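Local coordinates for protein SusD homolog (Bacteroides thetaiotaomicron, PDB 4MRU) that probably binds mucin O-glycans at the cell surface, as a SusD-like lipoprotein with a TPR-like fold, at residues V35-A38 / L42-F45; A81-V86 / D123-I128; G56-T61 / L250-W255; E47-G52 / E67-Y72. All coordinates share one frame; numbering follows the deposited sequence.

Contact 1 of 4, residues V35-A38 / L42-F45; sequences VIPA and LYQF
Pro37 lies against the first turns of helix 40-54, where it meets Leu42 and Tyr43. Pro37 CB sits 3.6 Å from Leu42 CG, and the two side chains cross at about a right angle. Pro37 CG lies farther along the helix, 3.9 Å from Tyr43 CA, so the proline ring covers backbone as well as side chain. Ile36 and Tyr43 run side by side and point the same way. Their closest atoms are Ile36 CG2 and Tyr43 CE2, 4.1 Å apart, with the methyl at the edge of the ring and near its plane.

One polar atom joins the same ring edge. Pro37 O is 3.4 Å from Tyr43 CD2, close to the ring plane. Tyr43 CG is anti to its own backbone N (chi1 -171°), which lays the ring along this loop.

The loop 35-38 joins helix 24-32 to helix 40-54. Ile36 also packs on Tyr322 and Trp324 of strand 322-325, and Pro37 on Arg120 of helix 104-125. On the helix side, Leu42 reaches Ala81 and Val86 of helix 81-100, while Tyr43 touches Ser248, Cys251 and Phe252 of helix 248-254.

Contact 2 of 4, residues A81-V86 / D123-I128; sequences APFTDV and DIYGPI
An edge-to-face aromatic pair, Phe83 with Tyr125, joins the start of helix 81-100 to the end of helix 104-125. The edge of Phe83 is turned toward the face of Tyr125. The ring centroids are 5.2 Å apart and the planes stand at 78°. Phe83 CD2 sits 3.8 Å above the Tyr125 ring plane, over its centre. The other face of that ring carries Ile124 CG2, nearer the rim, so the tyrosine ring is sandwiched. Phe83 CG is anti to the backbone N (chi1 -178°), and this swings the ring out toward the tyrosine.

The far end of Tyr125 is wedged against the other helix. Its OH lies 3.4 Å from Phe83 CB and equally close to Pro82 CB. Pro82 O approaches the edge of the same ring, 3.8 Å from Tyr125 CE2. This carbonyl is buried and has no hydrogen-bond partner in the model. It lies in the opening turn of helix 81-100, which is widened to a pi-type turn at 81-85.

The two helices are consecutive in the chain, in a protein of TPR-like fold. Gly126 breaks helix 104-125 with a positive phi (96°), and the chain then folds back. This brings Ile128 near the Phe83 ring, where its CG2 lies obliquely, 4.3 Å from Phe83 CE2. Pro465 also packs on Phe83, and Leu462 packs on Tyr125.

Contact 3 of 4, residues G56-T61 / L250-W255; sequences GYFGET and LCFNDW
Leu250 O is gripped by two backbone N-H groups in the helix that brings Phe252 to Phe58. It accepts from Trp255 N at 2.7 Å and from Asp254 N at 3.0 Å. The turn is a wider, pi-type one.

Phe58 and Phe252 make the whole of the side-chain contact between the two segments. It is an edge-to-face pair, well tilted from perpendicular, with planes at 55° and centroids 4.8 Å apart. The edge of Phe252 points at the face of Phe58. The leading atom is Phe252 CE1, which sits over the centre of the Phe58 ring, 3.6 Å from Phe58 CE1. Phe252 CZ follows behind it, 3.9 Å from Phe58 CZ. On the opposite face of Phe58 lies Tyr57 CB, toward the rim. Phe252 CG is anti to the carbonyl carbon (chi1 -65°), and the ring reaches closer to the strand than the start of its side chain suggests.

Phe58 opens the short strand 58-60, which pairs antiparallel with strand 258-260. Just before it, Gly56 closes helix 40-54 in a Schellman motif, with positive phi and two bonds back into the last turn. The pair thus joins this helix-to-strand junction to helix 248-254. Arg314 makes a cation-pi contact with Phe252 and also touches Phe58. Phe424 meets the Phe58 ring, and Met316 packs on Phe252.

Contact 4 of 4, residues E47-G52 / E67-Y72; sequences EAMCGG and EKYSTY. With EDO (1,2-ethanediol), chain G.
Met-aromatic and Cys sulfur-aromatic contacts form where the loop 67-72 lies on helix 40-54, with the Tyr69 ring set against Met49 and Cys50. Residue 49 is selenomethionine. Its selenium is 4.8 Å from the ring centroid and lies obliquely, 65° off the ring normal. Its nearest ring atom is Tyr69 CD1, 3.7 Å from SE. Met49 CB touches that same CD1, and the two side chains cross at about a right angle. The chain of Met49 is extended beyond CG, which puts SE beside CD1 and CE1, while the terminal methyl leads away from the ring.

Cys50 lies over the same face of the ring as the selenium, but at the CD2 flank. Its CB is 3.7 Å from Tyr69 CD2, and its SG is an oblique sulfur-aromatic neighbour 5.1 Å from the centroid. Cys50 N stands over this face too, toward the rim. The helix here is widened to a pi-type turn at 47-51. The loop is shaped by a type I beta turn from Tyr69 to Tyr72, closed by Tyr72 N to Tyr69 O at 2.9 Å.

Beyond the ring, Tyr69 OH is hydrogen-bonded to Trp78 O, which fixes the far end of the side chain. Tyr69 O takes a hydrogen bond from Tyr54 OH of helix 40-54. A 1,2-ethanediol, probably from the crystallisation liquor, lies at the edge of the Tyr72 ring. Its O2 is modelled 2.4 Å from Tyr72 OH, too short to be trusted in detail.

Helix 40-54 runs through the group. Contact 1 uses its start and contact 4 its middle, and Phe45 O lies 3.0 Å from Cys50 N between them, a probable hydrogen bond. Contact 1 touches contact 2 through Phe45 CD2 and Ala81 CB, 3.7 Å apart. It touches contact 3 through Gln44 OE1 and Trp255 CZ3, 3.5 Å apart. Contacts 3 and 4 are joined by a probable hydrogen bond from Ser70 OG to Glu60 OE1 at 2.6 Å. Contacts 2 and 3 do not meet; their nearest atoms are about 11 Å apart. All four lie away from the annotated magnesium-binding residue, Asn373.

Contact 1 of 4, residues V35-A38 / L42-F45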
loop_
_atom_site.group_PDB
_atom_site.type_symbol
_atom_site.label_atom_id
_atom_site.label_comp_id
_atom_site.label_asym_id
_atom_site.label_seq_id
_atom_site.Cartn_x
_atom_site.Cartn_y
_atom_site.Cartn_z
ATOM N N VAL A 35 0.400 4.149 -10.794
ATOM C CA VAL A 35 0.550 3.105 -9.781
ATOM C C VAL A 35 0.724 3.829 -8.455
ATOM O O VAL A 35 -0.250 3.997 -7.707
ATOM C CB VAL A 35 1.700 2.120 -10.119
ATOM C CG1 VAL A 35 1.933 1.143 -8.979
ATOM C CG2 VAL A 35 1.379 1.368 -11.394
ATOM N N ILE A 36 1.924 4.346 -8.180
ATOM C CA ILE A 36 2.045 5.275 -7.082
ATOM C C ILE A 36 1.994 6.594 -7.808
ATOM O O ILE A 36 2.845 6.852 -8.681
ATOM C CB ILE A 36 3.346 5.143 -6.287
ATOM C CG1 ILE A 36 3.566 3.718 -5.757
ATOM C CG2 ILE A 36 3.337 6.128 -5.126
ATOM C CD1 ILE A 36 2.726 3.318 -4.587
ATOM N N PRO A 37 0.942 7.388 -7.574
ATOM C CA PRO A 37 0.762 8.563 -8.456
ATOM C C PRO A 37 1.965 9.529 -8.490
ATOM O O PRO A 37 2.455 10.020 -7.468
ATOM C CB PRO A 37 -0.462 9.253 -7.891
ATOM C CG PRO A 37 -0.804 8.532 -6.649
ATOM C CD PRO A 37 -0.143 7.243 -6.587
ATOM N N ALA A 38 2.379 9.817 -9.699
ATOM C CA ALA A 38 3.496 10.697 -9.938
ATOM C C ALA A 38 3.084 12.156 -10.145
ATOM O O ALA A 38 3.961 13.015 -10.284
ATOM C CB ALA A 38 4.261 10.189 -11.149
ATOM N N LEU A 42 -2.789 14.303 -7.406
ATOM C CA LEU A 42 -3.380 13.000 -7.101
ATOM C C LEU A 42 -2.711 12.361 -5.865
ATOM O O LEU A 42 -3.389 11.903 -4.955
ATOM C CB LEU A 42 -3.303 12.089 -8.320
ATOM C CG LEU A 42 -3.795 10.650 -8.183
ATOM C CD1 LEU A 42 -5.123 10.525 -7.456
ATOM C CD2 LEU A 42 -3.890 10.051 -9.590
ATOM N N TYR A 43 -1.391 12.415 -5.806
ATOM C CA TYR A 43 -0.625 11.904 -4.671
ATOM C C TYR A 43 -1.180 12.418 -3.316
ATOM O O TYR A 43 -1.319 11.651 -2.354
ATOM C CB TYR A 43 0.887 12.226 -4.826
ATOM C CG TYR A 43 1.730 11.527 -3.794
ATOM C CD1 TYR A 43 1.853 12.048 -2.517
ATOM C CD2 TYR A 43 2.421 10.329 -4.090
ATOM C CE1 TYR A 43 2.629 11.413 -1.550
ATOM C CE2 TYR A 43 3.149 9.659 -3.098
ATOM C CZ TYR A 43 3.244 10.202 -1.834
ATOM O OH TYR A 43 3.970 9.565 -0.848
ATOM N N GLN A 44 -1.433 13.722 -3.201
ATOM C CA GLN A 44 -1.785 14.288 -1.878
ATOM C C GLN A 44 -3.016 13.598 -1.276
ATOM O O GLN A 44 -3.060 13.327 -0.096
ATOM C CB GLN A 44 -1.968 15.810 -1.940
ATOM C CG GLN A 44 -3.179 16.264 -2.732
ATOM C CD GLN A 44 -3.235 17.765 -2.889
ATOM O OE1 GLN A 44 -2.841 18.518 -1.980
ATOM N NE2 GLN A 44 -3.735 18.221 -4.039
ATOM N N PHE A 45 -3.978 13.274 -2.110
ATOM C CA PHE A 45 -5.206 12.630 -1.656
ATOM C C PHE A 45 -5.002 11.140 -1.436
ATOM O O PHE A 45 -5.325 10.617 -0.374
ATOM C CB PHE A 45 -6.326 12.827 -2.656
ATOM C CG PHE A 45 -6.716 14.272 -2.862
ATOM C CD1 PHE A 45 -7.322 14.980 -1.833
ATOM C CD2 PHE A 45 -6.470 14.899 -4.040
ATOM C CE1 PHE A 45 -7.649 16.304 -1.993
ATOM C CE2 PHE A 45 -6.829 16.233 -4.235
ATOM C CZ PHE A 45 -7.426 16.925 -3.208
#

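Contact 2 of 4, residues A81-V86 / D123-I128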
loop_
_atom_site.group_PDB
_atom_site.type_symbol
_atom_site.label_atom_id
_atom_site.label_comp_id
_atom_site.label_asym_id
_atom_site.label_seq_id
_atom_site.Cartn_x
_atom_site.Cartn_y
_atom_site.Cartn_z
ATOM N N ALA A 81 -10.317 12.007 -6.288
ATOM C CA ALA A 81 -9.052 11.650 -6.975
ATOM C C ALA A 81 -8.696 10.158 -6.951
ATOM O O ALA A 81 -8.332 9.617 -7.975
ATOM C CB ALA A 81 -7.890 12.464 -6.426
ATOM N N PRO A 82 -8.832 9.473 -5.796
ATOM C CA PRO A 82 -8.439 8.044 -5.819
ATOM C C PRO A 82 -9.330 7.086 -6.652
ATOM O O PRO A 82 -8.985 5.919 -6.814
ATOM C CB PRO A 82 -8.492 7.648 -4.337
ATOM C CG PRO A 82 -8.467 8.954 -3.588
ATOM C CD PRO A 82 -9.253 9.889 -4.450
ATOM N N PHE A 83 -10.483 7.553 -7.094
ATOM C CA PHE A 83 -11.452 6.742 -7.865
ATOM C C PHE A 83 -11.565 7.323 -9.241
ATOM O O PHE A 83 -11.104 6.725 -10.228
ATOM C CB PHE A 83 -12.831 6.703 -7.169
ATOM C CG PHE A 83 -13.864 5.841 -7.877
ATOM C CD1 PHE A 83 -14.643 6.372 -8.862
ATOM C CD2 PHE A 83 -14.048 4.528 -7.525
ATOM C CE1 PHE A 83 -15.588 5.605 -9.518
ATOM C CE2 PHE A 83 -14.975 3.743 -8.173
ATOM C CZ PHE A 83 -15.745 4.279 -9.172
ATOM N N THR A 84 -12.134 8.521 -9.311
ATOM C CA THR A 84 -12.459 9.113 -10.598
ATOM C C THR A 84 -11.200 9.472 -11.404
ATOM O O THR A 84 -11.122 9.182 -12.587
ATOM C CB THR A 84 -13.321 10.365 -10.436
ATOM O OG1 THR A 84 -14.539 10.042 -9.731
ATOM C CG2 THR A 84 -13.682 10.974 -11.825
ATOM N N ASP A 85 -10.215 10.120 -10.783
ATOM C CA ASP A 85 -8.984 10.482 -11.524
ATOM C C ASP A 85 -8.130 9.278 -11.943
ATOM O O ASP A 85 -7.638 9.228 -13.078
ATOM C CB ASP A 85 -8.142 11.479 -10.715
ATOM C CG ASP A 85 -8.854 12.813 -10.522
ATOM O OD1 ASP A 85 -9.887 13.048 -11.169
ATOM O OD2 ASP A 85 -8.413 13.612 -9.679
ATOM N N VAL A 86 -7.956 8.312 -11.053
ATOM C CA VAL A 86 -7.217 7.110 -11.419
ATOM C C VAL A 86 -7.857 6.414 -12.618
ATOM O O VAL A 86 -7.183 6.108 -13.569
ATOM C CB VAL A 86 -7.082 6.115 -10.254
ATOM C CG1 VAL A 86 -6.331 4.894 -10.700
ATOM C CG2 VAL A 86 -6.288 6.747 -9.123
ATOM N N ASP A 123 -9.001 -2.511 -3.830
ATOM C CA ASP A 123 -8.710 -2.691 -2.397
ATOM C C ASP A 123 -9.199 -1.527 -1.542
ATOM O O ASP A 123 -9.600 -1.731 -0.387
ATOM C CB ASP A 123 -7.215 -2.910 -2.142
ATOM C CG ASP A 123 -6.756 -4.322 -2.498
ATOM O OD1 ASP A 123 -7.611 -5.177 -2.827
ATOM O OD2 ASP A 123 -5.533 -4.541 -2.472
ATOM N N ILE A 124 -9.210 -0.321 -2.106
ATOM C CA ILE A 124 -9.744 0.848 -1.404
ATOM C C ILE A 124 -11.287 0.860 -1.314
ATOM O O ILE A 124 -11.838 1.270 -0.273
ATOM C CB ILE A 124 -9.245 2.136 -2.082
ATOM C CG1 ILE A 124 -7.727 2.231 -1.926
ATOM C CG2 ILE A 124 -9.909 3.371 -1.499
ATOM C CD1 ILE A 124 -7.118 3.197 -2.927
ATOM N N TYR A 125 -11.977 0.425 -2.360
ATOM C CA TYR A 125 -13.452 0.636 -2.493
ATOM C C TYR A 125 -14.278 -0.606 -2.412
ATOM O O TYR A 125 -15.430 -0.537 -1.994
ATOM C CB TYR A 125 -13.777 1.319 -3.823
ATOM C CG TYR A 125 -13.234 2.724 -3.873
ATOM C CD1 TYR A 125 -13.929 3.781 -3.306
ATOM C CD2 TYR A 125 -12.047 2.995 -4.479
ATOM C CE1 TYR A 125 -13.415 5.057 -3.283
ATOM C CE2 TYR A 125 -11.541 4.287 -4.502
ATOM C CZ TYR A 125 -12.229 5.311 -3.914
ATOM O OH TYR A 125 -11.722 6.596 -3.972
ATOM N N GLY A 126 -13.714 -1.731 -2.834
ATOM C CA GLY A 126 -14.508 -2.932 -3.049
ATOM C C GLY A 126 -14.885 -3.040 -4.525
ATOM O O GLY A 126 -14.005 -3.005 -5.421
ATOM N N PRO A 127 -16.190 -3.071 -4.811
ATOM C CA PRO A 127 -16.634 -3.069 -6.230
ATOM C C PRO A 127 -16.220 -1.813 -6.928
ATOM O O PRO A 127 -16.288 -0.718 -6.329
ATOM C CB PRO A 127 -18.154 -3.117 -6.149
ATOM C CG PRO A 127 -18.402 -3.700 -4.801
ATOM C CD PRO A 127 -17.341 -3.170 -3.915
ATOM N N ILE A 128 -15.705 -1.998 -8.146
ATOM C CA ILE A 128 -15.263 -0.948 -9.029
ATOM C C ILE A 128 -15.583 -1.332 -10.470
ATOM O O ILE A 128 -15.652 -2.518 -10.809
ATOM C CB ILE A 128 -13.729 -0.683 -8.979
ATOM C CG1 ILE A 128 -12.913 -1.937 -9.281
ATOM C CG2 ILE A 128 -13.280 -0.156 -7.621
ATOM C CD1 ILE A 128 -11.503 -1.599 -9.718
#

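Contact 3 of 4, residues G56-T61 / L250-W255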
loop_
_atom_site.group_PDB
_atom_site.type_symbol
_atom_site.label_atom_id
_atom_site.label_comp_id
_atom_site.label_asym_id
_atom_site.label_seq_id
_atom_site.Cartn_x
_atom_site.Cartn_y
_atom_site.Cartn_z
ATOM N N GLY A 56 -1.034 4.608 9.515
ATOM C CA GLY A 56 -0.246 5.102 10.659
ATOM C C GLY A 56 1.087 5.686 10.276
ATOM O O GLY A 56 2.019 5.757 11.107
ATOM N N TYR A 57 1.196 6.186 9.035
ATOM C CA TYR A 57 2.473 6.696 8.525
ATOM C C TYR A 57 2.603 8.217 8.587
ATOM O O TYR A 57 3.692 8.728 8.892
ATOM C CB TYR A 57 2.685 6.313 7.080
ATOM C CG TYR A 57 3.026 4.876 6.752
ATOM C CD1 TYR A 57 3.503 3.971 7.703
ATOM C CD2 TYR A 57 2.962 4.446 5.436
ATOM C CE1 TYR A 57 3.863 2.679 7.327
ATOM C CE2 TYR A 57 3.298 3.158 5.073
ATOM C CZ TYR A 57 3.728 2.275 6.010
ATOM O OH TYR A 57 4.065 1.024 5.622
ATOM N N PHE A 58 1.520 8.933 8.295
ATOM C CA PHE A 58 1.540 10.392 8.177
ATOM C C PHE A 58 0.280 11.006 8.711
ATOM O O PHE A 58 -0.805 10.429 8.633
ATOM C CB PHE A 58 1.621 10.890 6.735
ATOM C CG PHE A 58 2.740 10.322 5.952
ATOM C CD1 PHE A 58 4.033 10.529 6.347
ATOM C CD2 PHE A 58 2.484 9.549 4.856
ATOM C CE1 PHE A 58 5.067 9.982 5.647
ATOM C CE2 PHE A 58 3.530 8.973 4.158
ATOM C CZ PHE A 58 4.814 9.183 4.564
ATOM N N GLY A 59 0.445 12.215 9.227
ATOM C CA GLY A 59 -0.681 13.081 9.551
ATOM C C GLY A 59 -0.501 14.454 8.848
ATOM O O GLY A 59 0.596 14.822 8.399
ATOM N N GLU A 60 -1.594 15.182 8.828
ATOM C CA GLU A 60 -1.717 16.423 8.111
ATOM C C GLU A 60 -1.333 17.540 9.081
ATOM O O GLU A 60 -1.719 17.564 10.243
ATOM C CB GLU A 60 -3.149 16.586 7.566
ATOM C CG GLU A 60 -3.731 15.390 6.782
ATOM C CD GLU A 60 -4.752 14.575 7.545
ATOM O OE1 GLU A 60 -4.629 14.491 8.777
ATOM O OE2 GLU A 60 -5.659 13.989 6.896
ATOM N N THR A 61 -0.550 18.473 8.594
ATOM C CA THR A 61 -0.080 19.596 9.406
ATOM C C THR A 61 -0.996 20.774 9.402
ATOM O O THR A 61 -0.845 21.686 10.229
ATOM C CB THR A 61 1.260 20.137 8.850
ATOM O OG1 THR A 61 1.068 20.540 7.481
ATOM C CG2 THR A 61 2.322 19.102 8.942
ATOM N N LEU A 250 7.220 17.442 -3.195
ATOM C CA LEU A 250 6.601 18.734 -2.912
ATOM C C LEU A 250 5.729 18.661 -1.647
ATOM O O LEU A 250 5.782 19.569 -0.810
ATOM C CB LEU A 250 5.722 19.227 -4.068
ATOM C CG LEU A 250 6.511 19.581 -5.319
ATOM C CD1 LEU A 250 5.546 19.726 -6.495
ATOM C CD2 LEU A 250 7.359 20.835 -5.122
ATOM N N CYS A 251 4.925 17.605 -1.536
ATOM C CA CYS A 251 3.922 17.473 -0.475
ATOM C C CYS A 251 4.558 17.535 0.902
ATOM O O CYS A 251 3.955 18.057 1.837
ATOM C CB CYS A 251 3.136 16.155 -0.594
ATOM S SG CYS A 251 2.271 15.953 -2.193
ATOM N N PHE A 252 5.770 16.988 1.019
ATOM C CA PHE A 252 6.414 16.804 2.300
ATOM C C PHE A 252 7.462 17.871 2.554
ATOM O O PHE A 252 7.553 18.401 3.640
ATOM C CB PHE A 252 7.067 15.424 2.356
ATOM C CG PHE A 252 6.083 14.292 2.288
ATOM C CD1 PHE A 252 5.471 13.820 3.433
ATOM C CD2 PHE A 252 5.777 13.707 1.069
ATOM C CE1 PHE A 252 4.550 12.796 3.384
ATOM C CE2 PHE A 252 4.885 12.652 1.003
ATOM C CZ PHE A 252 4.254 12.204 2.158
ATOM N N ASN A 253 8.261 18.169 1.545
ATOM C CA ASN A 253 9.412 19.055 1.688
ATOM C C ASN A 253 9.089 20.522 1.459
ATOM O O ASN A 253 9.727 21.371 2.043
ATOM C CB ASN A 253 10.535 18.633 0.729
ATOM C CG ASN A 253 11.246 17.368 1.179
ATOM O OD1 ASN A 253 11.022 16.845 2.284
ATOM N ND2 ASN A 253 12.125 16.856 0.314
ATOM N N ASP A 254 8.179 20.826 0.558
ATOM C CA ASP A 254 7.997 22.214 0.076
ATOM C C ASP A 254 6.688 22.751 0.536
ATOM O O ASP A 254 6.661 23.778 1.162
ATOM C CB ASP A 254 8.131 22.292 -1.453
ATOM C CG ASP A 254 9.514 21.765 -1.914
ATOM O OD1 ASP A 254 10.540 22.255 -1.394
ATOM O OD2 ASP A 254 9.571 20.768 -2.641
ATOM N N TRP A 255 5.608 22.039 0.258
ATOM C CA TRP A 255 4.297 22.402 0.838
ATOM C C TRP A 255 4.256 22.180 2.335
ATOM O O TRP A 255 3.583 22.921 3.050
ATOM C CB TRP A 255 3.192 21.569 0.242
ATOM C CG TRP A 255 3.060 21.590 -1.246
ATOM C CD1 TRP A 255 3.749 22.350 -2.147
ATOM C CD2 TRP A 255 2.161 20.784 -2.002
ATOM N NE1 TRP A 255 3.348 22.042 -3.430
ATOM C CE2 TRP A 255 2.351 21.101 -3.358
ATOM C CE3 TRP A 255 1.206 19.822 -1.657
ATOM C CZ2 TRP A 255 1.614 20.499 -4.360
ATOM C CZ3 TRP A 255 0.481 19.221 -2.658
ATOM C CH2 TRP A 255 0.708 19.536 -3.993
#

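Contact 4 of 4, residues E47-G52 / E67-Y72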
loop_
_atom_site.group_PDB
_atom_site.type_symbol
_atom_site.label_atom_id
_atom_site.label_comp_id
_atom_site.label_asym_id
_atom_site.label_seq_id
_atom_site.Cartn_x
_atom_site.Cartn_y
_atom_site.Cartn_z
ATOM N N GLU A 47 -2.245 9.048 -1.536
ATOM C CA GLU A 47 -1.117 8.557 -0.766
ATOM C C GLU A 47 -0.865 9.274 0.558
ATOM O O GLU A 47 -0.606 8.627 1.570
ATOM C CB GLU A 47 0.142 8.686 -1.614
ATOM C CG GLU A 47 0.112 7.819 -2.836
ATOM C CD GLU A 47 0.241 6.357 -2.501
ATOM O OE1 GLU A 47 1.071 5.979 -1.616
ATOM O OE2 GLU A 47 -0.449 5.569 -3.156
ATOM N N ALA A 48 -0.852 10.600 0.549
ATOM C CA ALA A 48 -0.458 11.342 1.739
ATOM C C ALA A 48 -1.597 11.348 2.781
ATOM O O ALA A 48 -1.429 10.925 3.917
ATOM C CB ALA A 48 -0.036 12.767 1.366
HETATM N N MSE A 49 -2.761 11.743 2.330
HETATM C CA MSE A 49 -3.956 11.788 3.201
HETATM C C MSE A 49 -4.528 10.408 3.444
HETATM O O MSE A 49 -4.727 10.011 4.599
HETATM C CB MSE A 49 -4.974 12.677 2.546
HETATM C CG MSE A 49 -4.612 14.137 2.558
HETATM SE SE MSE A 49 -6.166 15.008 1.727
HETATM C CE MSE A 49 -5.394 16.754 1.214
ATOM N N CYS A 50 -4.878 9.681 2.389
ATOM C CA CYS A 50 -5.578 8.379 2.583
ATOM C C CYS A 50 -4.651 7.224 3.096
ATOM O O CYS A 50 -4.746 6.819 4.266
ATOM C CB CYS A 50 -6.304 8.007 1.294
ATOM S SG CYS A 50 -7.219 6.429 1.393
ATOM N N GLY A 51 -3.713 6.748 2.252
ATOM C CA GLY A 51 -2.781 5.721 2.659
ATOM C C GLY A 51 -2.014 6.142 3.904
ATOM O O GLY A 51 -1.829 5.366 4.833
ATOM N N GLY A 52 -1.564 7.391 3.915
ATOM C CA GLY A 52 -0.758 7.897 5.012
ATOM C C GLY A 52 -1.451 7.844 6.351
ATOM O O GLY A 52 -0.879 7.353 7.342
ATOM N N GLU A 67 -12.374 18.754 7.656
ATOM C CA GLU A 67 -12.916 17.592 6.958
ATOM C C GLU A 67 -11.779 16.825 6.323
ATOM O O GLU A 67 -11.438 17.034 5.151
ATOM C CB GLU A 67 -13.928 18.026 5.905
ATOM C CG GLU A 67 -15.069 18.840 6.479
ATOM C CD GLU A 67 -16.037 19.282 5.383
ATOM O OE1 GLU A 67 -16.896 18.473 4.961
ATOM O OE2 GLU A 67 -15.947 20.433 4.947
ATOM N N LYS A 68 -11.226 15.885 7.109
ATOM C CA LYS A 68 -10.004 15.213 6.788
ATOM C C LYS A 68 -10.165 13.705 6.693
ATOM O O LYS A 68 -10.971 13.073 7.390
ATOM C CB LYS A 68 -8.968 15.499 7.865
ATOM C CG LYS A 68 -8.563 16.941 8.021
ATOM C CD LYS A 68 -7.290 17.074 8.870
ATOM C CE LYS A 68 -7.559 16.722 10.330
ATOM N NZ LYS A 68 -6.367 16.958 11.189
ATOM N N TYR A 69 -9.324 13.107 5.854
ATOM C CA TYR A 69 -9.243 11.669 5.800
ATOM C C TYR A 69 -8.907 11.134 7.196
ATOM O O TYR A 69 -9.555 10.158 7.654
ATOM C CB TYR A 69 -8.201 11.180 4.788
ATOM C CG TYR A 69 -8.649 11.191 3.322
ATOM C CD1 TYR A 69 -8.644 12.354 2.565
ATOM C CD2 TYR A 69 -9.083 10.027 2.715
ATOM C CE1 TYR A 69 -9.033 12.344 1.218
ATOM C CE2 TYR A 69 -9.496 10.009 1.387
ATOM C CZ TYR A 69 -9.475 11.156 0.647
ATOM O OH TYR A 69 -9.853 11.083 -0.660
ATOM N N SER A 70 -7.960 11.767 7.904
ATOM C CA SER A 70 -7.468 11.201 9.201
ATOM C C SER A 70 -8.542 11.162 10.306
ATOM O O SER A 70 -8.465 10.325 11.224
ATOM C CB SER A 70 -6.259 11.947 9.704
ATOM O OG SER A 70 -6.582 13.289 9.929
ATOM N N THR A 71 -9.539 12.031 10.193
ATOM C CA THR A 71 -10.671 12.060 11.159
ATOM C C THR A 71 -11.949 11.404 10.605
ATOM O O THR A 71 -13.034 11.509 11.202
ATOM C CB THR A 71 -10.946 13.493 11.662
ATOM O OG1 THR A 71 -11.143 14.393 10.566
ATOM C CG2 THR A 71 -9.786 13.941 12.544
ATOM N N TYR A 72 -11.793 10.721 9.487
ATOM C CA TYR A 72 -12.816 9.873 8.849
ATOM C C TYR A 72 -13.941 10.671 8.187
ATOM O O TYR A 72 -14.997 10.110 7.893
ATOM C CB TYR A 72 -13.399 8.836 9.845
ATOM C CG TYR A 72 -12.397 7.927 10.542
ATOM C CD1 TYR A 72 -11.141 7.684 10.035
ATOM C CD2 TYR A 72 -12.735 7.288 11.732
ATOM C CE1 TYR A 72 -10.282 6.782 10.648
ATOM C CE2 TYR A 72 -11.853 6.439 12.391
ATOM C CZ TYR A 72 -10.606 6.202 11.848
ATOM O OH TYR A 72 -9.746 5.339 12.483
HETATM C C1 EDO G . -6.420 3.625 13.245
HETATM O O1 EDO G . -5.758 3.141 12.079
HETATM C C2 EDO G . -6.777 5.093 13.066
HETATM O O2 EDO G . -7.436 5.327 11.798
#